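Local coordinates for protein esterase (PDB 4W9R) that is of unknown function but belongs to the putative esterases of the alpha/beta-hydrolase clan and so may hydrolyse ester bonds, at residues V51-Y56 and G224-L229; L128-M133 and I144-P149; N148-P153 and Y186-Q191; F172-T177 and H208-K213. One frame throughout, in Å; residues are numbered along the deposited sequence.

Overall arrangement
From the N terminus, the chain enters the alpha/beta-hydrolase fold and meets contact 1 at helix 43-59, whose partner, helix 217-232, comes only after strand 205-213; this longest loop therefore encloses the other three contacts. Within it, contact 2 closes a short loop, folding the turn after helix 123-128 back onto strand 143-149. Contact 3 starts on residues where contact 2 ends, sharing Asn148 and Pro149, and reaches helix 183-196. Contact 4 pairs strands 171-180 and 205-213, so its segments alternate with those of contact 3 and the two cross. Contact 1 packs helices on one face of the sheet, while contacts 2 and 3 lie on the other face and its end.

Contact 1. Residues V51-Y56 and G224-L229; sequences VSMVRY and GIAQAL
Two helices of the alpha/beta-hydrolase fold, 43-59 and 217-232, meet here on the same face of its sheet. No hydrogen bond links the two segments; the axes of 51-56 and 224-229 approach to 10.4 Å and cross at -38°. So wide a gap needs a long side chain, and Met53, a selenomethionine, supplies it. Its CG lies anti to the carbonyl carbon and its chain runs on extended, carrying SE across to the backbone of the second helix, 3.8 Å from Ala226 N. There SE also meets Ile225 CG2 at 3.8 Å, the two side chains crossing at about a right angle. Ala226 suits its place because a single methyl lets the selenium come down beside the helix backbone. One turn further on, Leu229 reaches back, its CD1 standing 4.1 Å from Met53 CB. One methyl of the beta-branched Val54, CG1, lies 3.7 Å from the same Leu229 CD1. Farther out, Ile225 also rests on Leu46 and Val50 of helix 43-59 and on Leu147 of strand 143-149, so its side chain meets both the partner helix and the sheet. The second subunit closes another side: its own Met53 packs against Met53, its Leu222 against Ala226, and its Ser52 OG hydrogen-bonds to Ser52 OG.

Contact 2. Residues L128-M133 and I144-P149; sequences LANYYM and IVSLNP
Ile144, on the strand 143-149, fills the close-packed half of this contact; it has by far the largest buried surface of the residues here. Its side chain is directed at the turn 128-133 and its two branches divide the work. With CG1 anti to the carbonyl carbon and chi2 anti (179°), CD1 is sent outward to Met133 CG, 3.7 Å away. The same methyl lies 3.7 Å from Ala129 O, while the CG2 branch faces Ala129 CB at 4.3 Å. A beta-branched, purely apolar residue suits this spot, and alanine opposite lets the turn approach the strand. Tyr132 adds only its CB, 4.3 Å from Ile144 CD1.

Two residues along the strand the packing loosens and becomes polar. Asn130 OD1 stays 3.9 Å from Ser146 CB, and a water joins the side chains instead, accepting from Asn130 ND2 at 2.6 Å and donating to Ser146 OG at 2.9 Å. Both residues are gripped from outside as well: OD1 by Tyr173 OH, and Ser146 OG by Gly126 O of helix 123-128.

The turn thus lies over one face of the sheet, between helix 91-110, which Tyr132 touches through Val99 and Ser100, and helix 156-165, where Phe159 receives Met133; on the other face Val145 and Leu147 pack against helix 217-232.

Contact 3. Residues N148-P153 and Y186-Q191; sequences NPVALP and YDKAIQ
Asn148 takes left-handed backbone angles (49°/59°), which turn the chain out of its strand; residues 149-152 then run extended past helix 183-196 before Pro153 bends into helical geometry. No hydrogen bond links the two backbones, yet they come close, with Ala151 CA 5.6 Å from Ala189 CA. Small residues at both places make this possible: Ala151 CB sits 4.2 Å from Lys188 O, and Ala189 CB comes 4.3 Å from Pro149 O.

Around this buried centre the longer side chains form a more open margin. Lys188 starts with CG anti to the carbonyl carbon and is bent at chi3 (-62°), so that its aliphatic part curls back along the extended chain. Its NZ finishes alongside Val150, 3.9 Å from CG1, and makes no hydrogen bond to the nearby Ala151 O. The methylenes thus do the covering while the charge is kept at a partly exposed edge. At the far end the Pro153 ring crosses the Gln191 side chain obliquely, CG 3.8 Å from Gln191 OE1 and 3.9 Å from Lys188 O. Proline suits the place: its ring lies against the aliphatic Gln191 CB, 4.0 Å from Pro153 CB, and its fixed phi favours the turn into helical geometry.

Pro149 and Ala189 both pack on Met175 of strand 171-180, while Pro149, Ala151 and Leu152 lie on Phe127 of helix 123-128. Asn148 ND2 bonds to Glu123 at the strand-helix turn that probably corresponds to the family's nucleophile elbow.

Contact 4. Residues F172-T177 and H208-K213; sequences FYYMAT and HFVDFK
Tyr174 can be followed from its backbone to its hydroxyl across the neighbouring strand. CG is anti to the backbone N (chi1 -179°), and CB lies 4.2 Å from His208 O. The ring then sweeps obliquely over the strand, bringing CD2 to His208 CB at 3.7 Å. Next along the rim, CE2 meets Val210 CG2 at 3.5 Å. At the tip, OH lies 3.5 Å from the same Val210 CG2, nearer than the 3.9 Å to the edge of the Phe212 ring at CZ, and it hydrogen-bonds to Gln227 OE1 of helix 217-232. Tyrosine suits this run, apolar along its length and polar only where the helix offers a partner.

Ala176 on the same face is small enough for Phe212 CE1 to press its edge on CB at 3.6 Å. On the opposite face Met175, a selenomethionine, lies alongside Phe209 as a Met-aromatic contact, SE 5.1 Å from the ring centroid and oblique to it. Beneath the side chains, five backbone hydrogen bonds alternate between the strands, that from Met175 N to His208 O being the straightest at 163°. This parallel pairing, with helix 183-196 connecting the strands, is the beta-alpha-beta crossover that finishes one edge of an alpha/beta-hydrolase sheet.

Contact 1. Residues V51-Y56 and G224-L229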
loop_
_atom_site.group_PDB
_atom_site.type_symbol
_atom_site.label_atom_id
_atom_site.label_comp_id
_atom_site.label_asym_id
_atom_site.label_seq_id
_atom_site.Cartn_x
_atom_site.Cartn_y
_atom_site.Cartn_z
ATOM N N VAL B 51 4.467 2.359 -7.867
ATOM C CA VAL B 51 5.129 1.375 -8.716
ATOM C C VAL B 51 5.005 -0.037 -8.142
ATOM O O VAL B 51 4.721 -0.985 -8.871
ATOM C CB VAL B 51 6.620 1.716 -8.916
ATOM C CG1 VAL B 51 7.337 0.591 -9.646
ATOM C CG2 VAL B 51 6.762 3.020 -9.682
ATOM N N SER B 52 5.202 -0.176 -6.837
ATOM C CA SER B 52 5.139 -1.492 -6.211
ATOM C C SER B 52 3.727 -2.074 -6.264
ATOM O O SER B 52 3.555 -3.285 -6.398
ATOM C CB SER B 52 5.622 -1.427 -4.761
ATOM O OG SER B 52 4.722 -0.685 -3.958
HETATM N N MSE B 53 2.719 -1.213 -6.159
HETATM C CA MSE B 53 1.337 -1.681 -6.142
HETATM C C MSE B 53 0.799 -2.015 -7.537
HETATM O O MSE B 53 -0.061 -2.884 -7.671
HETATM C CB MSE B 53 0.431 -0.651 -5.458
HETATM C CG MSE B 53 0.652 -0.554 -3.947
HETATM SE SE MSE B 53 -0.608 0.618 -3.019
HETATM C CE MSE B 53 0.407 0.946 -1.385
ATOM N N VAL B 54 1.299 -1.348 -8.575
ATOM C CA VAL B 54 0.852 -1.677 -9.930
ATOM C C VAL B 54 1.516 -2.970 -10.400
ATOM O O VAL B 54 0.955 -3.700 -11.216
ATOM C CB VAL B 54 1.134 -0.538 -10.948
ATOM C CG1 VAL B 54 0.400 0.734 -10.544
ATOM C CG2 VAL B 54 2.623 -0.281 -11.094
ATOM N N ARG B 55 2.703 -3.256 -9.874
ATOM C CA ARG B 55 3.370 -4.525 -10.143
ATOM C C ARG B 55 2.665 -5.644 -9.391
ATOM O O ARG B 55 2.515 -6.756 -9.896
ATOM C CB ARG B 55 4.843 -4.464 -9.740
ATOM C CG ARG B 55 5.679 -3.525 -10.585
ATOM C CD ARG B 55 7.099 -3.415 -10.052
ATOM N NE ARG B 55 7.727 -4.724 -9.895
ATOM C CZ ARG B 55 8.370 -5.364 -10.867
ATOM N NH1 ARG B 55 8.471 -4.819 -12.071
ATOM N NH2 ARG B 55 8.912 -6.552 -10.633
ATOM N N TYR B 56 2.237 -5.327 -8.174
ATOM C CA TYR B 56 1.495 -6.246 -7.324
ATOM C C TYR B 56 0.208 -6.702 -8.005
ATOM O O TYR B 56 -0.037 -7.899 -8.153
ATOM C CB TYR B 56 1.198 -5.566 -5.985
ATOM C CG TYR B 56 0.286 -6.319 -5.041
ATOM C CD1 TYR B 56 0.797 -7.244 -4.139
ATOM C CD2 TYR B 56 -1.080 -6.070 -5.022
ATOM C CE1 TYR B 56 -0.033 -7.916 -3.261
ATOM C CE2 TYR B 56 -1.916 -6.738 -4.152
ATOM C CZ TYR B 56 -1.389 -7.658 -3.273
ATOM O OH TYR B 56 -2.224 -8.320 -2.407
ATOM N N GLY B 224 -5.368 4.737 -0.093
ATOM C CA GLY B 224 -6.030 5.429 -1.181
ATOM C C GLY B 224 -5.550 4.946 -2.535
ATOM O O GLY B 224 -6.350 4.728 -3.445
ATOM N N ILE B 225 -4.238 4.777 -2.665
ATOM C CA ILE B 225 -3.646 4.264 -3.895
ATOM C C ILE B 225 -4.135 2.851 -4.183
ATOM O O ILE B 225 -4.502 2.528 -5.313
ATOM C CB ILE B 225 -2.109 4.257 -3.823
ATOM C CG1 ILE B 225 -1.582 5.667 -3.560
ATOM C CG2 ILE B 225 -1.511 3.697 -5.104
ATOM C CD1 ILE B 225 -0.084 5.736 -3.383
ATOM N N ALA B 226 -4.144 2.015 -3.148
ATOM C CA ALA B 226 -4.571 0.627 -3.281
ATOM C C ALA B 226 -6.016 0.533 -3.760
ATOM O O ALA B 226 -6.330 -0.238 -4.665
ATOM C CB ALA B 226 -4.403 -0.103 -1.960
ATOM N N GLN B 227 -6.888 1.332 -3.153
ATOM C CA GLN B 227 -8.298 1.343 -3.520
ATOM C C GLN B 227 -8.518 1.901 -4.922
ATOM O O GLN B 227 -9.268 1.328 -5.711
ATOM C CB GLN B 227 -9.107 2.153 -2.506
ATOM C CG GLN B 227 -9.227 1.496 -1.143
ATOM C CD GLN B 227 -10.127 2.268 -0.200
ATOM O OE1 GLN B 227 -10.721 3.280 -0.576
ATOM N NE2 GLN B 227 -10.235 1.791 1.034
ATOM N N ALA B 228 -7.859 3.018 -5.224
ATOM C CA ALA B 228 -8.044 3.698 -6.502
ATOM C C ALA B 228 -7.657 2.805 -7.676
ATOM O O ALA B 228 -8.410 2.675 -8.640
ATOM C CB ALA B 228 -7.244 4.989 -6.534
ATOM N N LEU B 229 -6.483 2.188 -7.585
ATOM C CA LEU B 229 -6.017 1.273 -8.622
ATOM C C LEU B 229 -6.934 0.063 -8.752
ATOM O O LEU B 229 -7.180 -0.424 -9.855
ATOM C CB LEU B 229 -4.590 0.810 -8.328
ATOM C CG LEU B 229 -3.496 1.874 -8.378
ATOM C CD1 LEU B 229 -2.172 1.279 -7.938
ATOM C CD2 LEU B 229 -3.389 2.464 -9.777
#

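Contact 2. Residues L128-M133 and I144-P149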
loop_
_atom_site.group_PDB
_atom_site.type_symbol
_atom_site.label_atom_id
_atom_site.label_comp_id
_atom_site.label_asym_id
_atom_site.label_seq_id
_atom_site.Cartn_x
_atom_site.Cartn_y
_atom_site.Cartn_z
ATOM N N LEU B 128 -4.312 20.430 -7.057
ATOM C CA LEU B 128 -3.943 20.944 -8.372
ATOM C C LEU B 128 -4.386 19.992 -9.480
ATOM O O LEU B 128 -4.790 20.424 -10.560
ATOM C CB LEU B 128 -2.432 21.172 -8.451
ATOM C CG LEU B 128 -1.860 21.548 -9.821
ATOM C CD1 LEU B 128 -2.372 22.908 -10.257
ATOM C CD2 LEU B 128 -0.340 21.525 -9.799
ATOM N N ALA B 129 -4.319 18.695 -9.196
ATOM C CA ALA B 129 -4.652 17.670 -10.177
ATOM C C ALA B 129 -6.125 17.713 -10.577
ATOM O O ALA B 129 -6.492 17.252 -11.658
ATOM C CB ALA B 129 -4.294 16.294 -9.637
ATOM N N ASN B 130 -6.966 18.263 -9.705
ATOM C CA ASN B 130 -8.392 18.378 -9.990
ATOM C C ASN B 130 -8.671 19.221 -11.227
ATOM O O ASN B 130 -9.635 18.980 -11.953
ATOM C CB ASN B 130 -9.134 18.980 -8.795
ATOM C CG ASN B 130 -9.147 18.064 -7.590
ATOM O OD1 ASN B 130 -9.125 16.842 -7.725
ATOM N ND2 ASN B 130 -9.188 18.655 -6.401
ATOM N N TYR B 131 -7.811 20.205 -11.468
ATOM C CA TYR B 131 -8.050 21.198 -12.507
ATOM C C TYR B 131 -7.875 20.654 -13.923
ATOM O O TYR B 131 -8.169 21.345 -14.897
ATOM C CB TYR B 131 -7.141 22.407 -12.285
ATOM C CG TYR B 131 -7.630 23.293 -11.163
ATOM C CD1 TYR B 131 -7.356 22.983 -9.838
ATOM C CD2 TYR B 131 -8.386 24.426 -11.428
ATOM C CE1 TYR B 131 -7.810 23.785 -8.807
ATOM C CE2 TYR B 131 -8.844 25.235 -10.405
ATOM C CZ TYR B 131 -8.554 24.909 -9.097
ATOM O OH TYR B 131 -9.012 25.713 -8.079
ATOM N N TYR B 132 -7.403 19.417 -14.038
ATOM C CA TYR B 132 -7.320 18.770 -15.342
ATOM C C TYR B 132 -8.713 18.403 -15.861
ATOM O O TYR B 132 -8.888 18.123 -17.046
ATOM C CB TYR B 132 -6.422 17.534 -15.273
ATOM C CG TYR B 132 -4.964 17.882 -15.087
ATOM C CD1 TYR B 132 -4.240 18.470 -16.114
ATOM C CD2 TYR B 132 -4.313 17.634 -13.886
ATOM C CE1 TYR B 132 -2.909 18.799 -15.953
ATOM C CE2 TYR B 132 -2.978 17.959 -13.717
ATOM C CZ TYR B 132 -2.282 18.542 -14.756
ATOM O OH TYR B 132 -0.956 18.874 -14.603
HETATM N N MSE B 133 -9.697 18.418 -14.966
HETATM C CA MSE B 133 -11.096 18.219 -15.339
HETATM C C MSE B 133 -11.646 19.396 -16.139
HETATM O O MSE B 133 -12.610 19.253 -16.890
HETATM C CB MSE B 133 -11.961 18.014 -14.094
HETATM C CG MSE B 133 -11.911 16.623 -13.501
HETATM SE SE MSE B 133 -12.815 16.574 -11.773
HETATM C CE MSE B 133 -14.382 17.626 -12.235
ATOM N N ILE B 144 -8.028 10.512 -12.271
ATOM C CA ILE B 144 -7.498 11.489 -11.331
ATOM C C ILE B 144 -7.620 10.976 -9.902
ATOM O O ILE B 144 -8.721 10.710 -9.417
ATOM C CB ILE B 144 -8.221 12.843 -11.454
ATOM C CG1 ILE B 144 -8.082 13.392 -12.875
ATOM C CG2 ILE B 144 -7.671 13.835 -10.440
ATOM C CD1 ILE B 144 -8.779 14.714 -13.093
ATOM N N VAL B 145 -6.480 10.816 -9.241
ATOM C CA VAL B 145 -6.463 10.375 -7.855
ATOM C C VAL B 145 -5.912 11.476 -6.959
ATOM O O VAL B 145 -4.724 11.798 -7.011
ATOM C CB VAL B 145 -5.625 9.096 -7.678
ATOM C CG1 VAL B 145 -5.648 8.645 -6.230
ATOM C CG2 VAL B 145 -6.145 7.995 -8.590
ATOM N N SER B 146 -6.784 12.047 -6.136
ATOM C CA SER B 146 -6.404 13.135 -5.245
ATOM C C SER B 146 -6.338 12.640 -3.804
ATOM O O SER B 146 -7.363 12.339 -3.194
ATOM C CB SER B 146 -7.395 14.294 -5.374
ATOM O OG SER B 146 -7.033 15.379 -4.540
ATOM N N LEU B 147 -5.128 12.568 -3.261
ATOM C CA LEU B 147 -4.921 12.003 -1.932
ATOM C C LEU B 147 -4.590 13.078 -0.909
ATOM O O LEU B 147 -3.567 13.744 -1.019
ATOM C CB LEU B 147 -3.804 10.963 -1.973
ATOM C CG LEU B 147 -4.003 9.828 -2.975
ATOM C CD1 LEU B 147 -2.751 8.978 -3.050
ATOM C CD2 LEU B 147 -5.211 8.986 -2.594
ATOM N N ASN B 148 -5.453 13.229 0.091
ATOM C CA ASN B 148 -5.296 14.267 1.105
ATOM C C ASN B 148 -5.041 15.645 0.493
ATOM O O ASN B 148 -4.010 16.260 0.749
ATOM C CB ASN B 148 -4.155 13.906 2.062
ATOM C CG ASN B 148 -4.028 14.884 3.216
ATOM O OD1 ASN B 148 -5.019 15.250 3.846
ATOM N ND2 ASN B 148 -2.807 15.336 3.474
ATOM N N PRO B 149 -5.975 16.133 -0.334
ATOM C CA PRO B 149 -5.704 17.423 -0.969
ATOM C C PRO B 149 -5.826 18.582 0.010
ATOM O O PRO B 149 -6.607 18.496 0.958
ATOM C CB PRO B 149 -6.784 17.512 -2.045
ATOM C CG PRO B 149 -7.928 16.756 -1.462
ATOM C CD PRO B 149 -7.312 15.617 -0.683
HETATM O O HOH W 1 -9.451 17.035 -4.346
#

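Contact 3. Residues N148-P153 and Y186-Q191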
loop_
_atom_site.group_PDB
_atom_site.type_symbol
_atom_site.label_atom_id
_atom_site.label_comp_id
_atom_site.label_asym_id
_atom_site.label_seq_id
_atom_site.Cartn_x
_atom_site.Cartn_y
_atom_site.Cartn_z
ATOM N N ASN B 148 -5.453 13.229 0.091
ATOM C CA ASN B 148 -5.296 14.267 1.105
ATOM C C ASN B 148 -5.041 15.645 0.493
ATOM O O ASN B 148 -4.010 16.260 0.749
ATOM C CB ASN B 148 -4.155 13.906 2.062
ATOM C CG ASN B 148 -4.028 14.884 3.216
ATOM O OD1 ASN B 148 -5.019 15.250 3.846
ATOM N ND2 ASN B 148 -2.807 15.336 3.474
ATOM N N PRO B 149 -5.975 16.133 -0.334
ATOM C CA PRO B 149 -5.704 17.423 -0.969
ATOM C C PRO B 149 -5.826 18.582 0.010
ATOM O O PRO B 149 -6.607 18.496 0.958
ATOM C CB PRO B 149 -6.784 17.512 -2.045
ATOM C CG PRO B 149 -7.928 16.756 -1.462
ATOM C CD PRO B 149 -7.312 15.617 -0.683
ATOM N N VAL B 150 -5.057 19.642 -0.211
ATOM C CA VAL B 150 -5.309 20.892 0.485
ATOM C C VAL B 150 -6.185 21.713 -0.443
ATOM O O VAL B 150 -5.712 22.220 -1.459
ATOM C CB VAL B 150 -4.007 21.649 0.801
ATOM C CG1 VAL B 150 -4.306 22.923 1.576
ATOM C CG2 VAL B 150 -3.042 20.754 1.568
ATOM N N ALA B 151 -7.455 21.869 -0.086
ATOM C CA ALA B 151 -8.412 22.370 -1.063
ATOM C C ALA B 151 -8.851 23.812 -0.854
ATOM O O ALA B 151 -8.501 24.457 0.136
ATOM C CB ALA B 151 -9.636 21.464 -1.082
ATOM N N LEU B 152 -9.643 24.291 -1.807
ATOM C CA LEU B 152 -10.365 25.545 -1.687
ATOM C C LEU B 152 -11.856 25.244 -1.746
ATOM O O LEU B 152 -12.372 24.889 -2.806
ATOM C CB LEU B 152 -9.961 26.514 -2.799
ATOM C CG LEU B 152 -8.457 26.728 -2.976
ATOM C CD1 LEU B 152 -8.173 27.643 -4.157
ATOM C CD2 LEU B 152 -7.840 27.284 -1.701
ATOM N N PRO B 153 -12.553 25.379 -0.610
ATOM C CA PRO B 153 -13.986 25.076 -0.542
ATOM C C PRO B 153 -14.827 25.847 -1.561
ATOM O O PRO B 153 -15.795 25.292 -2.083
ATOM C CB PRO B 153 -14.354 25.482 0.887
ATOM C CG PRO B 153 -13.096 25.266 1.658
ATOM C CD PRO B 153 -11.983 25.654 0.721
ATOM N N TYR B 186 -8.379 18.765 6.837
ATOM C CA TYR B 186 -9.468 17.802 6.719
ATOM C C TYR B 186 -10.823 18.477 6.528
ATOM O O TYR B 186 -11.613 18.067 5.676
ATOM C CB TYR B 186 -9.502 16.900 7.954
ATOM C CG TYR B 186 -10.688 15.965 8.010
ATOM C CD1 TYR B 186 -10.719 14.804 7.249
ATOM C CD2 TYR B 186 -11.772 16.237 8.836
ATOM C CE1 TYR B 186 -11.797 13.945 7.305
ATOM C CE2 TYR B 186 -12.855 15.383 8.899
ATOM C CZ TYR B 186 -12.863 14.238 8.132
ATOM O OH TYR B 186 -13.943 13.385 8.191
ATOM N N ASP B 187 -11.087 19.512 7.320
ATOM C CA ASP B 187 -12.359 20.220 7.242
ATOM C C ASP B 187 -12.546 20.886 5.885
ATOM O O ASP B 187 -13.628 20.826 5.303
ATOM C CB ASP B 187 -12.465 21.264 8.354
ATOM C CG ASP B 187 -12.686 20.642 9.718
ATOM O OD1 ASP B 187 -13.230 19.518 9.779
ATOM O OD2 ASP B 187 -12.323 21.280 10.729
ATOM N N LYS B 188 -11.487 21.513 5.382
ATOM C CA LYS B 188 -11.542 22.168 4.081
ATOM C C LYS B 188 -11.796 21.151 2.973
ATOM O O LYS B 188 -12.487 21.442 1.998
ATOM C CB LYS B 188 -10.250 22.944 3.810
ATOM C CG LYS B 188 -10.059 24.153 4.714
ATOM C CD LYS B 188 -8.940 25.061 4.224
ATOM C CE LYS B 188 -7.601 24.342 4.211
ATOM N NZ LYS B 188 -6.504 25.233 3.740
ATOM N N ALA B 189 -11.244 19.953 3.139
ATOM C CA ALA B 189 -11.429 18.880 2.169
ATOM C C ALA B 189 -12.892 18.452 2.093
ATOM O O ALA B 189 -13.439 18.270 1.004
ATOM C CB ALA B 189 -10.547 17.692 2.519
ATOM N N ILE B 190 -13.519 18.294 3.254
ATOM C CA ILE B 190 -14.918 17.884 3.318
ATOM C C ILE B 190 -15.839 18.960 2.748
ATOM O O ILE B 190 -16.753 18.656 1.981
ATOM C CB ILE B 190 -15.340 17.555 4.764
ATOM C CG1 ILE B 190 -14.834 16.165 5.153
ATOM C CG2 ILE B 190 -16.852 17.612 4.919
ATOM C CD1 ILE B 190 -15.430 15.645 6.436
ATOM N N GLN B 191 -15.588 20.212 3.119
ATOM C CA GLN B 191 -16.365 21.335 2.603
ATOM C C GLN B 191 -16.285 21.400 1.082
ATOM O O GLN B 191 -17.290 21.631 0.406
ATOM C CB GLN B 191 -15.878 22.654 3.207
ATOM C CG GLN B 191 -16.076 22.771 4.707
ATOM C CD GLN B 191 -15.474 24.044 5.271
ATOM O OE1 GLN B 191 -15.476 25.088 4.618
ATOM N NE2 GLN B 191 -14.945 23.961 6.487
#

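Contact 4. Residues F172-T177 and H208-K213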
loop_
_atom_site.group_PDB
_atom_site.type_symbol
_atom_site.label_atom_id
_atom_site.label_comp_id
_atom_site.label_asym_id
_atom_site.label_seq_id
_atom_site.Cartn_x
_atom_site.Cartn_y
_atom_site.Cartn_z
ATOM N N PHE B 172 -12.419 8.557 -14.310
ATOM C CA PHE B 172 -12.359 7.951 -12.987
ATOM C C PHE B 172 -11.767 8.944 -11.996
ATOM O O PHE B 172 -10.599 9.316 -12.104
ATOM C CB PHE B 172 -11.533 6.664 -13.011
ATOM C CG PHE B 172 -11.442 5.977 -11.677
ATOM C CD1 PHE B 172 -12.409 5.063 -11.287
ATOM C CD2 PHE B 172 -10.392 6.243 -10.812
ATOM C CE1 PHE B 172 -12.331 4.429 -10.061
ATOM C CE2 PHE B 172 -10.309 5.612 -9.583
ATOM C CZ PHE B 172 -11.280 4.705 -9.208
ATOM N N TYR B 173 -12.576 9.373 -11.033
ATOM C CA TYR B 173 -12.110 10.320 -10.029
ATOM C C TYR B 173 -12.134 9.710 -8.634
ATOM O O TYR B 173 -13.152 9.171 -8.200
ATOM C CB TYR B 173 -12.952 11.596 -10.054
ATOM C CG TYR B 173 -12.494 12.635 -9.056
ATOM C CD1 TYR B 173 -11.411 13.460 -9.332
ATOM C CD2 TYR B 173 -13.138 12.787 -7.833
ATOM C CE1 TYR B 173 -10.985 14.406 -8.422
ATOM C CE2 TYR B 173 -12.718 13.732 -6.917
ATOM C CZ TYR B 173 -11.642 14.540 -7.216
ATOM O OH TYR B 173 -11.221 15.483 -6.307
ATOM N N TYR B 174 -11.006 9.807 -7.937
ATOM C CA TYR B 174 -10.893 9.285 -6.582
ATOM C C TYR B 174 -10.277 10.318 -5.648
ATOM O O TYR B 174 -9.169 10.798 -5.886
ATOM C CB TYR B 174 -10.058 8.003 -6.565
ATOM C CG TYR B 174 -9.916 7.375 -5.195
ATOM C CD1 TYR B 174 -8.855 7.704 -4.361
ATOM C CD2 TYR B 174 -10.842 6.451 -4.738
ATOM C CE1 TYR B 174 -8.724 7.130 -3.108
ATOM C CE2 TYR B 174 -10.718 5.871 -3.489
ATOM C CZ TYR B 174 -9.659 6.213 -2.680
ATOM O OH TYR B 174 -9.539 5.635 -1.436
HETATM N N MSE B 175 -10.996 10.653 -4.583
HETATM C CA MSE B 175 -10.476 11.568 -3.576
HETATM C C MSE B 175 -10.527 10.939 -2.188
HETATM O O MSE B 175 -11.534 10.348 -1.801
HETATM C CB MSE B 175 -11.253 12.883 -3.585
HETATM C CG MSE B 175 -10.923 13.798 -2.416
HETATM SE SE MSE B 175 -11.903 15.479 -2.481
HETATM C CE MSE B 175 -11.439 16.172 -0.719
ATOM N N ALA B 176 -9.432 11.065 -1.447
ATOM C CA ALA B 176 -9.361 10.525 -0.096
ATOM C C ALA B 176 -8.821 11.559 0.884
ATOM O O ALA B 176 -7.971 12.378 0.531
ATOM C CB ALA B 176 -8.500 9.270 -0.071
ATOM N N THR B 177 -9.321 11.519 2.115
ATOM C CA THR B 177 -8.832 12.402 3.165
ATOM C C THR B 177 -8.850 11.696 4.522
ATOM O O THR B 177 -9.547 10.697 4.704
ATOM C CB THR B 177 -9.659 13.701 3.244
ATOM O OG1 THR B 177 -9.125 14.550 4.267
ATOM C CG2 THR B 177 -11.115 13.392 3.550
ATOM N N HIS B 208 -15.496 8.543 -6.821
ATOM C CA HIS B 208 -15.261 7.912 -5.527
ATOM C C HIS B 208 -14.635 8.879 -4.531
ATOM O O HIS B 208 -13.569 9.440 -4.783
ATOM C CB HIS B 208 -14.365 6.680 -5.682
ATOM C CG HIS B 208 -14.991 5.570 -6.466
ATOM N ND1 HIS B 208 -15.971 4.754 -5.946
ATOM C CD2 HIS B 208 -14.774 5.141 -7.732
ATOM C CE1 HIS B 208 -16.332 3.869 -6.858
ATOM N NE2 HIS B 208 -15.622 4.082 -7.950
ATOM N N PHE B 209 -15.304 9.074 -3.401
ATOM C CA PHE B 209 -14.730 9.834 -2.299
ATOM C C PHE B 209 -14.706 8.998 -1.026
ATOM O O PHE B 209 -15.751 8.626 -0.494
ATOM C CB PHE B 209 -15.506 11.127 -2.053
ATOM C CG PHE B 209 -15.153 11.800 -0.757
ATOM C CD1 PHE B 209 -13.890 12.335 -0.562
ATOM C CD2 PHE B 209 -16.081 11.894 0.267
ATOM C CE1 PHE B 209 -13.559 12.953 0.632
ATOM C CE2 PHE B 209 -15.759 12.515 1.463
ATOM C CZ PHE B 209 -14.496 13.043 1.645
ATOM N N VAL B 210 -13.505 8.711 -0.540
ATOM C CA VAL B 210 -13.346 7.896 0.654
ATOM C C VAL B 210 -12.817 8.731 1.812
ATOM O O VAL B 210 -11.724 9.290 1.744
ATOM C CB VAL B 210 -12.401 6.708 0.404
ATOM C CG1 VAL B 210 -12.248 5.880 1.668
ATOM C CG2 VAL B 210 -12.924 5.853 -0.735
ATOM N N ASP B 211 -13.607 8.816 2.874
ATOM C CA ASP B 211 -13.201 9.533 4.072
ATOM C C ASP B 211 -12.628 8.558 5.092
ATOM O O ASP B 211 -13.348 7.714 5.625
ATOM C CB ASP B 211 -14.388 10.298 4.666
ATOM C CG ASP B 211 -14.046 10.997 5.967
ATOM O OD1 ASP B 211 -12.853 11.284 6.199
ATOM O OD2 ASP B 211 -14.973 11.268 6.758
ATOM N N PHE B 212 -11.335 8.682 5.375
ATOM C CA PHE B 212 -10.714 7.814 6.365
ATOM C C PHE B 212 -10.779 8.499 7.718
ATOM O O PHE B 212 -10.080 9.481 7.962
ATOM C CB PHE B 212 -9.258 7.509 6.002
ATOM C CG PHE B 212 -9.093 6.713 4.739
ATOM C CD1 PHE B 212 -8.999 7.346 3.511
ATOM C CD2 PHE B 212 -9.011 5.331 4.782
ATOM C CE1 PHE B 212 -8.838 6.614 2.349
ATOM C CE2 PHE B 212 -8.851 4.595 3.624
ATOM C CZ PHE B 212 -8.764 5.236 2.406
ATOM N N LYS B 213 -11.600 7.957 8.608
ATOM C CA LYS B 213 -11.825 8.589 9.896
ATOM C C LYS B 213 -11.119 7.798 10.985
ATOM O O LYS B 213 -11.234 6.575 11.053
ATOM C CB LYS B 213 -13.323 8.703 10.185
ATOM C CG LYS B 213 -13.662 9.640 11.334
ATOM C CD LYS B 213 -15.159 9.895 11.418
ATOM C CE LYS B 213 -15.680 10.548 10.146
ATOM N NZ LYS B 213 -17.145 10.810 10.209
#